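Local coordinates for protein biphenyl 2,3-Dioxygenase Beta Subunit (Sphingobium yanoikuyae, PDB 2GBW) that probably serves as the structural beta subunit of a bacterial ring-hydroxylating dioxygenase, whose family is associated with adding dioxygen to aromatic rings, at residues 30-35 and 82-87; 37-41 and 151-155; 45-51 and 62-66; 68-72 and 169-173; 114-120 and 140-146. All coordinates share one frame; numbering follows the deposited sequence.

Contact 1 of 5, residues 30-35 and 82-87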
# COMPACT_ATOMS: atom_id res chain seq x y z
N GLY B 30 26.09 2.88 12.36
CA GLY B 30 26.39 1.66 13.05
C GLY B 30 27.42 1.76 14.15
O GLY B 30 28.02 0.75 14.49
N GLN B 31 27.64 2.97 14.70
CA GLN B 31 28.58 3.16 15.80
C GLN B 31 27.94 2.92 17.18
O GLN B 31 27.99 3.79 18.07
CB GLN B 31 29.23 4.56 15.74
CG GLN B 31 29.94 4.82 14.43
CD GLN B 31 30.63 6.11 14.37
OE1 GLN B 31 31.66 6.32 15.06
NE2 GLN B 31 30.12 7.01 13.49
N TYR B 32 27.43 1.72 17.39
CA TYR B 32 26.67 1.41 18.59
C TYR B 32 27.49 1.35 19.87
O TYR B 32 27.02 1.71 20.94
CB TYR B 32 25.89 0.12 18.39
CG TYR B 32 24.90 0.23 17.25
CD1 TYR B 32 23.91 1.17 17.28
CD2 TYR B 32 24.99 -0.59 16.14
CE1 TYR B 32 23.01 1.29 16.28
CE2 TYR B 32 24.09 -0.46 15.11
CZ TYR B 32 23.10 0.49 15.20
OH TYR B 32 22.18 0.65 14.20
N ARG B 33 28.72 0.89 19.77
CA ARG B 33 29.58 0.81 20.94
C ARG B 33 29.96 2.19 21.45
O ARG B 33 29.94 2.46 22.63
CB ARG B 33 30.84 0.04 20.59
CG ARG B 33 30.65 -1.44 20.54
CD ARG B 33 31.86 -2.11 19.95
NE ARG B 33 31.89 -3.53 20.23
CZ ARG B 33 32.55 -4.41 19.48
NH1 ARG B 33 33.21 -3.99 18.42
NH2 ARG B 33 32.53 -5.69 19.79
N GLU B 34 30.30 3.06 20.51
CA GLU B 34 30.57 4.44 20.81
C GLU B 34 29.36 5.14 21.43
O GLU B 34 29.50 5.93 22.35
CB GLU B 34 31.02 5.14 19.53
CG GLU B 34 32.37 4.65 19.04
CD GLU B 34 32.32 3.60 17.93
OE1 GLU B 34 31.42 2.73 17.92
OE2 GLU B 34 33.21 3.65 17.06
N TRP B 35 28.17 4.81 20.94
CA TRP B 35 26.92 5.28 21.53
C TRP B 35 26.77 4.83 22.97
O TRP B 35 26.54 5.63 23.87
CB TRP B 35 25.73 4.80 20.70
CG TRP B 35 24.40 5.10 21.29
CD1 TRP B 35 23.83 6.32 21.43
CD2 TRP B 35 23.46 4.15 21.80
NE1 TRP B 35 22.60 6.20 22.01
CE2 TRP B 35 22.35 4.88 22.25
CE3 TRP B 35 23.46 2.76 21.93
CZ2 TRP B 35 21.24 4.26 22.81
CZ3 TRP B 35 22.36 2.16 22.48
CH2 TRP B 35 21.27 2.90 22.92
N VAL B 82 23.42 -4.56 21.62
CA VAL B 82 24.38 -3.89 20.72
C VAL B 82 25.33 -4.87 20.00
O VAL B 82 25.56 -4.73 18.81
CB VAL B 82 25.13 -2.76 21.44
CG1 VAL B 82 26.50 -2.48 20.80
CG2 VAL B 82 24.20 -1.51 21.49
N GLU B 83 25.81 -5.89 20.69
CA GLU B 83 26.71 -6.88 20.06
C GLU B 83 26.09 -7.77 18.98
O GLU B 83 26.76 -8.12 18.01
CB GLU B 83 27.39 -7.74 21.11
CG GLU B 83 28.21 -6.91 22.11
CD GLU B 83 29.34 -6.06 21.46
OE1 GLU B 83 29.74 -6.37 20.30
OE2 GLU B 83 29.83 -5.10 22.10
N ARG B 84 24.81 -8.12 19.10
CA ARG B 84 24.15 -8.84 18.01
C ARG B 84 24.52 -8.19 16.68
O ARG B 84 24.70 -8.88 15.67
CB ARG B 84 22.63 -8.82 18.17
CG ARG B 84 21.87 -9.57 17.04
CD ARG B 84 20.37 -9.53 17.24
NE ARG B 84 19.67 -10.02 16.04
CZ ARG B 84 19.18 -9.26 15.05
NH1 ARG B 84 19.26 -7.94 15.09
NH2 ARG B 84 18.60 -9.83 14.00
N LEU B 85 24.67 -6.87 16.67
CA LEU B 85 25.01 -6.21 15.43
C LEU B 85 26.55 -6.20 15.16
O LEU B 85 26.97 -5.68 14.14
CB LEU B 85 24.39 -4.81 15.38
CG LEU B 85 22.89 -4.73 15.69
CD1 LEU B 85 22.54 -3.34 16.23
CD2 LEU B 85 22.03 -5.09 14.47
N TYR B 86 27.34 -6.81 16.06
CA TYR B 86 28.82 -6.93 15.96
C TYR B 86 29.31 -8.37 16.02
O TYR B 86 29.90 -8.89 15.06
CB TYR B 86 29.51 -6.26 17.14
CG TYR B 86 29.51 -4.78 17.10
CD1 TYR B 86 28.43 -4.08 17.57
CD2 TYR B 86 30.61 -4.08 16.60
CE1 TYR B 86 28.42 -2.74 17.56
CE2 TYR B 86 30.59 -2.72 16.56
CZ TYR B 86 29.49 -2.05 17.04
OH TYR B 86 29.44 -0.70 17.03
N SER B 87 29.06 -8.99 17.17
CA SER B 87 29.61 -10.30 17.52
C SER B 87 28.91 -11.44 16.76
O SER B 87 29.16 -12.64 17.03
CB SER B 87 29.55 -10.49 19.04
OG SER B 87 30.29 -9.46 19.70

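Contact 2 of 5, residues 37-41 and 151-155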
# COMPACT_ATOMS: atom_id res chain seq x y z
N GLN B 37 28.96 3.79 25.13
CA GLN B 37 30.03 4.36 25.98
C GLN B 37 29.81 5.82 26.30
O GLN B 37 29.75 6.19 27.46
CB GLN B 37 31.39 4.23 25.28
CG GLN B 37 31.76 2.81 24.94
CD GLN B 37 33.25 2.61 24.66
OE1 GLN B 37 34.11 3.39 25.13
NE2 GLN B 37 33.56 1.53 23.91
N GLY B 38 29.66 6.62 25.24
CA GLY B 38 29.60 8.05 25.32
C GLY B 38 28.26 8.73 25.49
O GLY B 38 28.23 9.90 25.89
N MET B 39 27.15 8.05 25.16
CA MET B 39 25.84 8.70 25.20
C MET B 39 24.83 8.06 26.17
O MET B 39 23.79 8.64 26.42
CB MET B 39 25.26 8.82 23.79
CG MET B 39 26.23 9.48 22.80
SD MET B 39 25.62 9.89 21.13
CE MET B 39 25.82 8.38 20.19
N VAL B 40 25.16 6.91 26.73
CA VAL B 40 24.24 6.17 27.61
C VAL B 40 24.88 5.94 28.96
O VAL B 40 26.01 5.50 29.04
CB VAL B 40 23.85 4.80 26.98
CG1 VAL B 40 22.90 3.99 27.93
CG2 VAL B 40 23.21 4.97 25.59
N ALA B 41 24.15 6.31 30.01
CA ALA B 41 24.63 6.22 31.38
C ALA B 41 24.53 4.78 31.85
O ALA B 41 23.68 4.02 31.39
CB ALA B 41 23.77 7.11 32.28
N PHE B 151 26.01 15.10 27.30
CA PHE B 151 24.95 14.50 28.10
C PHE B 151 25.04 13.00 27.98
O PHE B 151 25.61 12.50 27.02
CB PHE B 151 23.57 14.92 27.54
CG PHE B 151 23.37 16.39 27.53
CD1 PHE B 151 23.79 17.15 26.44
CD2 PHE B 151 22.86 17.04 28.65
CE1 PHE B 151 23.64 18.52 26.45
CE2 PHE B 151 22.74 18.42 28.68
CZ PHE B 151 23.11 19.16 27.55
N LYS B 152 24.47 12.29 28.96
CA LYS B 152 24.11 10.89 28.81
C LYS B 152 22.68 10.63 29.22
O LYS B 152 22.18 11.24 30.13
CB LYS B 152 25.06 10.02 29.64
CG LYS B 152 26.49 10.02 29.09
CD LYS B 152 27.38 9.01 29.83
CE LYS B 152 28.79 9.00 29.22
NZ LYS B 152 29.72 8.12 29.99
N VAL B 153 22.02 9.69 28.54
CA VAL B 153 20.65 9.37 28.92
C VAL B 153 20.69 8.31 30.03
O VAL B 153 21.48 7.35 29.97
CB VAL B 153 19.81 8.94 27.69
CG1 VAL B 153 20.40 7.67 27.00
CG2 VAL B 153 18.32 8.68 28.06
N PHE B 154 19.88 8.51 31.07
CA PHE B 154 19.75 7.52 32.13
C PHE B 154 18.33 6.99 32.24
O PHE B 154 18.10 5.98 32.88
CB PHE B 154 20.33 8.00 33.48
CG PHE B 154 19.56 9.14 34.16
CD1 PHE B 154 19.81 10.45 33.82
CD2 PHE B 154 18.59 8.87 35.13
CE1 PHE B 154 19.12 11.50 34.43
CE2 PHE B 154 17.88 9.96 35.76
CZ PHE B 154 18.16 11.25 35.37
N ARG B 155 17.37 7.60 31.54
CA ARG B 155 16.04 6.97 31.41
C ARG B 155 15.53 7.28 30.04
O ARG B 155 15.63 8.41 29.61
CB ARG B 155 15.05 7.54 32.45
CG ARG B 155 15.42 7.28 33.93
CD ARG B 155 15.09 5.83 34.23
NE ARG B 155 15.26 5.43 35.63
CZ ARG B 155 16.42 5.23 36.24
NH1 ARG B 155 17.58 5.41 35.61
NH2 ARG B 155 16.42 4.88 37.53
O HOH W 1 27.65 12.45 25.64

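Contact 3 of 5, residues 45-51 and 62-66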
# COMPACT_ATOMS: atom_id res chain seq x y z
N HIS B 45 17.70 2.90 32.16
CA HIS B 45 16.56 2.01 31.91
C HIS B 45 16.02 2.43 30.58
O HIS B 45 15.61 3.57 30.42
CB HIS B 45 15.50 2.13 32.99
CG HIS B 45 14.34 1.20 32.80
ND1 HIS B 45 13.03 1.60 33.01
CD2 HIS B 45 14.29 -0.07 32.36
CE1 HIS B 45 12.23 0.59 32.73
NE2 HIS B 45 12.96 -0.43 32.32
N TYR B 46 15.98 1.48 29.64
CA TYR B 46 15.59 1.71 28.29
C TYR B 46 14.33 0.89 28.10
O TYR B 46 14.37 -0.34 28.19
CB TYR B 46 16.73 1.24 27.40
CG TYR B 46 16.59 1.54 25.95
CD1 TYR B 46 15.71 0.79 25.19
CD2 TYR B 46 17.33 2.56 25.33
CE1 TYR B 46 15.59 1.00 23.85
CE2 TYR B 46 17.18 2.79 23.94
CZ TYR B 46 16.32 2.00 23.23
OH TYR B 46 16.14 2.18 21.87
N TRP B 47 13.19 1.56 27.90
CA TRP B 47 11.87 0.98 28.09
C TRP B 47 10.90 1.38 26.96
O TRP B 47 10.73 2.54 26.68
CB TRP B 47 11.35 1.41 29.44
CG TRP B 47 10.01 0.96 29.82
CD1 TRP B 47 9.42 -0.21 29.49
CD2 TRP B 47 9.10 1.69 30.61
NE1 TRP B 47 8.16 -0.26 30.04
CE2 TRP B 47 7.95 0.89 30.76
CE3 TRP B 47 9.15 2.94 31.25
CZ2 TRP B 47 6.84 1.32 31.47
CZ3 TRP B 47 8.04 3.37 31.96
CH2 TRP B 47 6.90 2.55 32.06
N MET B 48 10.33 0.36 26.32
CA MET B 48 9.31 0.51 25.26
C MET B 48 8.07 -0.35 25.61
O MET B 48 7.99 -1.52 25.26
CB MET B 48 9.86 0.11 23.88
CG MET B 48 8.86 0.33 22.66
SD MET B 48 9.53 -0.32 21.12
CE MET B 48 10.82 0.96 20.81
N PRO B 49 7.11 0.24 26.34
CA PRO B 49 5.94 -0.52 26.84
C PRO B 49 5.06 -0.95 25.75
O PRO B 49 5.05 -0.34 24.69
CB PRO B 49 5.19 0.48 27.72
CG PRO B 49 5.97 1.68 27.73
CD PRO B 49 7.14 1.61 26.85
N ILE B 50 4.28 -2.00 26.03
CA ILE B 50 3.17 -2.40 25.13
C ILE B 50 1.90 -1.73 25.67
O ILE B 50 1.46 -2.02 26.78
CB ILE B 50 3.01 -3.91 25.07
CG1 ILE B 50 4.23 -4.55 24.42
CG2 ILE B 50 1.74 -4.25 24.33
CD1 ILE B 50 4.48 -5.89 24.94
N TYR B 51 1.34 -0.81 24.90
CA TYR B 51 0.09 -0.15 25.25
C TYR B 51 -1.08 -0.83 24.52
O TYR B 51 -1.14 -0.89 23.30
CB TYR B 51 0.13 1.29 24.82
CG TYR B 51 1.00 2.15 25.69
CD1 TYR B 51 0.51 2.68 26.86
CD2 TYR B 51 2.30 2.42 25.31
CE1 TYR B 51 1.32 3.49 27.64
CE2 TYR B 51 3.10 3.21 26.08
CZ TYR B 51 2.63 3.71 27.23
OH TYR B 51 3.47 4.53 28.00
N ASP B 62 -1.80 2.68 33.71
CA ASP B 62 -0.88 2.60 32.58
C ASP B 62 0.20 1.56 32.81
O ASP B 62 0.50 1.20 33.95
CB ASP B 62 -0.21 3.97 32.37
CG ASP B 62 -1.09 4.96 31.62
OD1 ASP B 62 -1.85 4.56 30.70
OD2 ASP B 62 -1.00 6.16 31.94
N PRO B 63 0.80 1.05 31.72
CA PRO B 63 1.90 0.12 31.92
C PRO B 63 3.06 0.68 32.72
O PRO B 63 3.46 1.84 32.54
CB PRO B 63 2.37 -0.25 30.51
CG PRO B 63 1.63 0.62 29.57
CD PRO B 63 0.48 1.27 30.30
N THR B 64 3.55 -0.16 33.62
CA THR B 64 4.76 0.07 34.36
C THR B 64 5.84 -0.91 33.89
O THR B 64 5.55 -1.82 33.10
CB THR B 64 4.55 -0.16 35.86
OG1 THR B 64 4.39 -1.58 36.07
CG2 THR B 64 3.33 0.64 36.35
N PRO B 65 7.09 -0.71 34.36
CA PRO B 65 8.18 -1.60 34.07
C PRO B 65 8.00 -3.02 34.57
O PRO B 65 8.75 -3.89 34.14
CB PRO B 65 9.38 -0.88 34.74
CG PRO B 65 9.04 0.48 34.62
CD PRO B 65 7.60 0.47 35.06
N ASP B 66 6.96 -3.31 35.36
CA ASP B 66 6.69 -4.68 35.77
C ASP B 66 5.73 -5.37 34.79
O ASP B 66 5.36 -6.53 34.98
CB ASP B 66 6.08 -4.72 37.18
CG ASP B 66 5.99 -6.14 37.75
OD1 ASP B 66 7.03 -6.85 37.81
OD2 ASP B 66 4.86 -6.59 38.09
O HOH W 2 5.88 -1.96 30.31
O HOH W 3 3.29 4.00 30.72

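Contact 4 of 5, residues 68-72 and 169-173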
# COMPACT_ATOMS: atom_id res chain seq x y z
N ALA B 68 4.42 -6.20 30.53
CA ALA B 68 4.98 -6.48 29.20
C ALA B 68 5.56 -5.21 28.53
O ALA B 68 4.99 -4.12 28.55
CB ALA B 68 3.96 -7.12 28.28
N ALA B 69 6.72 -5.38 27.95
CA ALA B 69 7.34 -4.35 27.15
C ALA B 69 8.24 -4.97 26.10
O ALA B 69 8.87 -5.99 26.36
CB ALA B 69 8.16 -3.47 28.07
N ILE B 70 8.35 -4.29 24.96
CA ILE B 70 9.20 -4.73 23.82
C ILE B 70 10.67 -4.55 24.18
O ILE B 70 11.50 -5.42 23.89
CB ILE B 70 8.81 -3.99 22.52
CG1 ILE B 70 7.35 -4.37 22.15
CG2 ILE B 70 9.76 -4.37 21.35
CD1 ILE B 70 6.68 -3.34 21.22
N TYR B 71 10.98 -3.44 24.83
CA TYR B 71 12.27 -3.26 25.50
C TYR B 71 12.06 -2.96 26.99
O TYR B 71 11.17 -2.20 27.38
CB TYR B 71 13.05 -2.08 24.90
CG TYR B 71 13.58 -2.23 23.49
CD1 TYR B 71 12.76 -2.08 22.36
CD2 TYR B 71 14.92 -2.52 23.27
CE1 TYR B 71 13.29 -2.24 21.07
CE2 TYR B 71 15.44 -2.64 21.99
CZ TYR B 71 14.61 -2.49 20.89
OH TYR B 71 15.16 -2.62 19.63
N ASN B 72 12.88 -3.58 27.82
CA ASN B 72 12.88 -3.36 29.25
C ASN B 72 14.25 -3.74 29.81
O ASN B 72 14.41 -4.76 30.47
CB ASN B 72 11.75 -4.18 29.87
CG ASN B 72 11.26 -3.62 31.16
OD1 ASN B 72 11.87 -2.70 31.75
ND2 ASN B 72 10.17 -4.20 31.64
N ASN B 169 10.46 -6.45 12.39
CA ASN B 169 11.01 -6.34 13.74
C ASN B 169 11.11 -4.89 14.15
O ASN B 169 10.86 -3.98 13.33
CB ASN B 169 12.39 -6.97 13.81
CG ASN B 169 13.44 -6.23 12.91
OD1 ASN B 169 13.86 -5.08 13.16
ND2 ASN B 169 13.91 -6.95 11.89
N LEU B 170 11.45 -4.69 15.42
CA LEU B 170 11.73 -3.36 15.98
C LEU B 170 13.13 -3.32 16.53
O LEU B 170 13.39 -2.66 17.57
CB LEU B 170 10.69 -3.02 17.10
CG LEU B 170 9.28 -2.67 16.68
CD1 LEU B 170 8.27 -2.69 17.87
CD2 LEU B 170 9.22 -1.29 16.05
N TYR B 171 14.04 -3.99 15.79
CA TYR B 171 15.45 -4.09 16.16
C TYR B 171 16.22 -2.87 15.64
O TYR B 171 17.11 -2.98 14.77
CB TYR B 171 16.10 -5.44 15.70
CG TYR B 171 17.16 -5.89 16.68
CD1 TYR B 171 18.42 -5.28 16.72
CD2 TYR B 171 16.87 -6.79 17.68
CE1 TYR B 171 19.38 -5.65 17.66
CE2 TYR B 171 17.82 -7.19 18.60
CZ TYR B 171 19.07 -6.58 18.63
OH TYR B 171 20.03 -6.95 19.56
N PHE B 172 15.91 -1.73 16.25
CA PHE B 172 16.68 -0.48 16.09
C PHE B 172 16.58 0.30 17.36
O PHE B 172 15.63 0.16 18.11
CB PHE B 172 16.18 0.33 14.91
CG PHE B 172 14.74 0.67 14.97
CD1 PHE B 172 14.31 1.80 15.65
CD2 PHE B 172 13.80 -0.18 14.35
CE1 PHE B 172 12.95 2.11 15.68
CE2 PHE B 172 12.45 0.11 14.38
CZ PHE B 172 12.01 1.23 15.03
N PHE B 173 17.57 1.14 17.62
CA PHE B 173 17.55 1.98 18.81
C PHE B 173 16.95 3.35 18.53
O PHE B 173 16.98 3.84 17.41
CB PHE B 173 18.95 2.14 19.37
CG PHE B 173 19.61 0.86 19.76
CD1 PHE B 173 19.20 0.16 20.87
CD2 PHE B 173 20.66 0.36 19.02
CE1 PHE B 173 19.80 -1.01 21.23
CE2 PHE B 173 21.26 -0.82 19.38
CZ PHE B 173 20.83 -1.50 20.48

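Contact 5 of 5, residues 114-120 and 140-146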
# COMPACT_ATOMS: atom_id res chain seq x y z
N GLY B 114 20.00 18.89 38.57
CA GLY B 114 20.74 19.07 37.31
C GLY B 114 20.26 18.19 36.15
O GLY B 114 20.86 18.20 35.06
N GLU B 115 19.18 17.45 36.37
CA GLU B 115 18.72 16.49 35.37
C GLU B 115 17.71 17.20 34.49
O GLU B 115 17.17 18.24 34.89
CB GLU B 115 18.08 15.28 36.05
CG GLU B 115 19.00 14.72 37.19
CD GLU B 115 18.34 13.62 38.03
OE1 GLU B 115 17.09 13.45 37.97
OE2 GLU B 115 19.08 12.90 38.74
N LEU B 116 17.52 16.64 33.30
CA LEU B 116 16.67 17.25 32.26
C LEU B 116 15.63 16.26 31.82
O LEU B 116 15.95 15.11 31.53
CB LEU B 116 17.50 17.66 31.06
CG LEU B 116 18.54 18.74 31.32
CD1 LEU B 116 19.55 18.67 30.20
CD2 LEU B 116 17.81 20.06 31.39
N ASP B 117 14.38 16.72 31.77
CA ASP B 117 13.31 15.95 31.17
C ASP B 117 13.17 16.46 29.77
O ASP B 117 12.93 17.65 29.55
CB ASP B 117 11.98 16.15 31.90
CG ASP B 117 11.97 15.53 33.30
OD1 ASP B 117 12.55 14.44 33.48
OD2 ASP B 117 11.35 16.12 34.21
N VAL B 118 13.25 15.53 28.83
CA VAL B 118 13.25 15.84 27.38
C VAL B 118 12.24 15.01 26.58
O VAL B 118 12.29 13.76 26.51
CB VAL B 118 14.66 15.69 26.77
CG1 VAL B 118 14.69 16.28 25.33
CG2 VAL B 118 15.72 16.34 27.69
N LEU B 119 11.33 15.73 25.93
CA LEU B 119 10.35 15.18 25.02
C LEU B 119 10.82 15.37 23.57
O LEU B 119 11.38 16.39 23.19
CB LEU B 119 9.01 15.88 25.21
CG LEU B 119 8.44 15.87 26.62
CD1 LEU B 119 7.27 16.87 26.70
CD2 LEU B 119 8.02 14.46 26.98
N SER B 120 10.55 14.39 22.73
CA SER B 120 10.79 14.54 21.29
C SER B 120 9.87 13.58 20.49
O SER B 120 9.41 12.56 21.02
CB SER B 120 12.28 14.30 21.00
OG SER B 120 12.66 13.01 21.42
N ARG B 140 9.32 10.02 22.44
CA ARG B 140 10.42 9.66 23.28
C ARG B 140 10.38 10.58 24.51
O ARG B 140 10.19 11.79 24.40
CB ARG B 140 11.74 9.82 22.53
CG ARG B 140 12.95 9.56 23.41
CD ARG B 140 14.22 9.40 22.62
NE ARG B 140 14.59 10.64 21.93
CZ ARG B 140 15.62 10.76 21.10
NH1 ARG B 140 16.41 9.75 20.87
NH2 ARG B 140 15.87 11.94 20.53
N GLU B 141 10.53 9.98 25.69
CA GLU B 141 10.55 10.70 26.95
C GLU B 141 11.86 10.29 27.63
O GLU B 141 11.98 9.13 28.05
CB GLU B 141 9.32 10.38 27.80
CG GLU B 141 8.01 10.79 27.13
CD GLU B 141 6.74 10.32 27.83
OE1 GLU B 141 6.80 9.61 28.88
OE2 GLU B 141 5.65 10.69 27.31
N ASP B 142 12.85 11.21 27.67
CA ASP B 142 14.19 10.96 28.28
C ASP B 142 14.35 11.74 29.56
O ASP B 142 13.80 12.84 29.71
CB ASP B 142 15.33 11.42 27.35
CG ASP B 142 15.56 10.53 26.13
OD1 ASP B 142 15.08 9.36 26.08
OD2 ASP B 142 16.31 11.00 25.21
N LYS B 143 15.17 11.19 30.47
CA LYS B 143 15.86 11.94 31.50
C LYS B 143 17.32 11.89 31.12
O LYS B 143 17.88 10.80 30.92
CB LYS B 143 15.71 11.30 32.87
CG LYS B 143 14.27 11.13 33.38
CD LYS B 143 14.19 11.41 34.89
CE LYS B 143 14.28 12.92 35.22
NZ LYS B 143 14.84 13.28 36.57
N LEU B 144 17.93 13.06 30.96
CA LEU B 144 19.36 13.18 30.66
C LEU B 144 20.08 13.82 31.81
O LEU B 144 19.49 14.61 32.57
CB LEU B 144 19.56 14.09 29.46
CG LEU B 144 18.86 13.81 28.13
CD1 LEU B 144 19.32 14.88 27.18
CD2 LEU B 144 19.16 12.44 27.53
N ARG B 145 21.37 13.53 31.95
CA ARG B 145 22.21 14.37 32.81
C ARG B 145 23.44 14.80 32.04
O ARG B 145 23.88 14.17 31.09
CB ARG B 145 22.63 13.65 34.08
CG ARG B 145 23.40 12.37 33.82
CD ARG B 145 24.08 11.86 35.10
NE ARG B 145 23.09 11.18 35.94
CZ ARG B 145 22.79 9.88 35.89
NH1 ARG B 145 23.41 9.05 35.05
NH2 ARG B 145 21.86 9.40 36.70
N ARG B 146 24.00 15.91 32.50
CA ARG B 146 25.22 16.45 31.97
C ARG B 146 26.38 15.50 32.25
O ARG B 146 26.49 14.96 33.35
CB ARG B 146 25.51 17.81 32.59
CG ARG B 146 24.77 18.95 31.91
CD ARG B 146 23.48 19.34 32.65
NE ARG B 146 22.84 20.53 32.06
CZ ARG B 146 21.72 21.09 32.51
NH1 ARG B 146 21.11 20.61 33.59
NH2 ARG B 146 21.21 22.14 31.88
O HOH W 4 23.15 17.00 35.11
O HOH W 5 21.65 12.94 37.95
O HOH W 6 19.73 10.30 38.93
O HOH W 7 11.26 12.69 31.18

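Contact 1 of 5, residues 30-35 and 82-87
Y32 and V82 bring the backbones nearest, CA to CA 6.2 Å, where the first turn of helix 32-38 meets the last turn of helix 75-84. G30, at positive phi, closes a Schellman motif at the end of helix 10-28, and Q31 takes the N-cap position of the next helix. Y86, near the end of helix 75-84, reaches its ring across to the start of helix 32-38. Its OH accepts from the backbone N of R33 at 3.2 Å (N-H...O 160°). Over one face of the same ring runs R33, extended from CG to NE: CD stands 3.9 Å from the Y86 centroid as a CH-pi contact, and CZ follows as an off-centre cation-pi partner, the guanidinium turned 32° from the ring. The guanidinium also grips E83, with NH2 2.9 Å from OE1 in a salt bridge and NE bonded to the syn lone pair of OE2 at 3.2 Å. E83 reaches it by a bend at chi2 (-59°). On the inner side, Y32 CB packs on V82 CG1 at 3.6 Å, and L85 CD1 lies 3.5 Å from Y32 CE2. W35 meets V82 CG2 at its ring edge, while its NE1 is bonded to E23. F173 touches Y32, V82 and W35, joining the C-terminal tail to this corner of the helical layer that packs on the curved sheet of the NTF2-like fold.

Contact 2 of 5, residues 37-41 and 151-155
A short parallel pairing joins the segment after helix 32-38 to strand 150-160, with V40 opposite V153. V153 N donates to M39 O at 3.0 Å, and A41 N donates to V153 O at 2.9 Å, both donors tilted 27° from the carbonyl planes. K152 CA adds a CA-H...O contact to M39 O. Beside these bonds the K152 side chain lies along 37-41: CG lies beside the backbone N, anti to the carbonyl carbon (chi1 -68°), and the chain is extended beyond it, carrying CE past G38 O to place NZ 3.2 Å from Q37 O. NZ arrives nearly along the C=O axis at the end of the helix, and D147 is a weak, more distant ionic partner. Helix 32-38 is thus fastened to the sheet of the NTF2-like fold where strand 150-160 turns a corner at F154, which with R155 forms a classic beta bulge opposite K143. V40 and V153 point the same way, side by side, with CG2 4.1 Å from CG1. A41 CB packs on F154 CB at 3.8 Å, and the F154 ring continues to R145 in a cation-pi contact. Water 1 donates to both G38 O, at 2.6 Å, and F151 O, at 2.5 Å, bridging the helix end to the strand.

Contact 3 of 5, residues 45-51 and 62-66
W47 and P65 cross at about a right angle, the proline lying over the six-membered ring of the indole with CG 3.8 Å from the centroid and only 6° off the normal. P49 CG lies against the opposite face, offset toward the rim, so prolines flank the indole on both faces. This packing holds the loop 62-66 against strand 44-49 of the NTF2-like sheet. W47 has CG anti to the backbone N (chi1 179°), which sends the ring out toward the loop; P63 O meets its edge in plane, 3.5 Å from CH2. Further along, P63 crosses Y51 at a similar angle, CG over the ring face 3.9 Å from the centroid, and also touches P49 CB. P65 CG approaches H45 CE1 at 3.7 Å. H45, a zinc ligand in a crystal structure of this protein, has no metal here, and its NE2 is bonded to N72. One water links Y51 OH to P63 O; another accepts from W47 NE1 at 2.9 Å and lies 2.8 Å from T64 O, to which it can donate.

Contact 4 of 5, residues 68-72 and 169-173
Y71 and L170 account for most of the buried surface, with I70 third. The Y71 hydroxyl donates to L170 O at 2.7 Å; the acceptor lies in the plane of the phenol ring at its edge, and the hydroxyl stands 17° from the carbonyl plane. F172 O is 3.2 Å from the same OH. Y71 CG lies anti to the carbonyl carbon (chi1 -69°), and from there the ring extends toward the C-terminal segment, with Y46 meeting it edge-to-face. I70 and Y71 both face M48 in a classic beta bulge, which turns the chain into strand 71-73, outermost in this chain's NTF2-like sheet. L170 CD1 packs on I70 CD1 at 3.8 Å, the two side chains crossing at about a right angle, and L160 of strand 150-160 touches both. Within the tail, N169 OD1 accepts from Y171 N at 2.9 Å in an Asx turn, and also from R126. Y171 centres an inverse gamma turn, whose weak bond from F172 N shares L170 O with the Y71 hydroxyl. Another protein's chain makes backbone hydrogen bonds with L170.

Contact 5 of 5, residues 114-120 and 140-146
L116 spreads over one face of the R146 guanidinium, its CD1 4.0 Å from CZ and above the centre of the group. R146 is bent at chi2 (98°), which brings the guanidinium across L116; NH1 donates to G114 O at 2.8 Å from above the carbonyl plane, and NH2 is paired with E110. On the sheet face that carries D117 and K143, K143 bends at chi2 and chi3 to set NZ 2.7 Å from E115 OE1, a salt bridge in which NZ approaches almost end-on to the C-O bond. E115 OE2 accepts from two waters, each bonded to R145. Between the strands, the hydrogen-bonded pairs L116-L144, V118-D142 and S120-R140 each form two backbone bonds, the straightest from D142 N to V118 O (2.9 Å, 178°). V118 CG2 packs on L144 CD1 at 3.9 Å, toward I16 and Y20 of helix 10-28. R140 NE donates to S120 OG at 3.1 Å, while NH1 pairs with the C-terminal carboxylate of C174. These pairs belong to the antiparallel beta hairpin of strands 115-128 and 132-147 in the curved NTF2-like sheet.

Overall arrangement
From the N terminus, helix 10-28 leads into helix 32-38, where contact 1 closes a loop on the end of helix 75-84. Contact 2 starts from the end of helix 32-38 and closes on strand 150-160, so it crosses contact 1. Contact 3 is nested inside both loops, holding the excursion between strands 44-49 and 71-73; contact 4 follows it in series and crosses contacts 1 and 2 as the C-terminal tail returns. The hairpin of contact 5 is nested within the loops of contacts 2 and 4. Contacts 2 to 5 reach one sheet, whereas contact 1 lies in the helical layer, linked to contact 4 through F173.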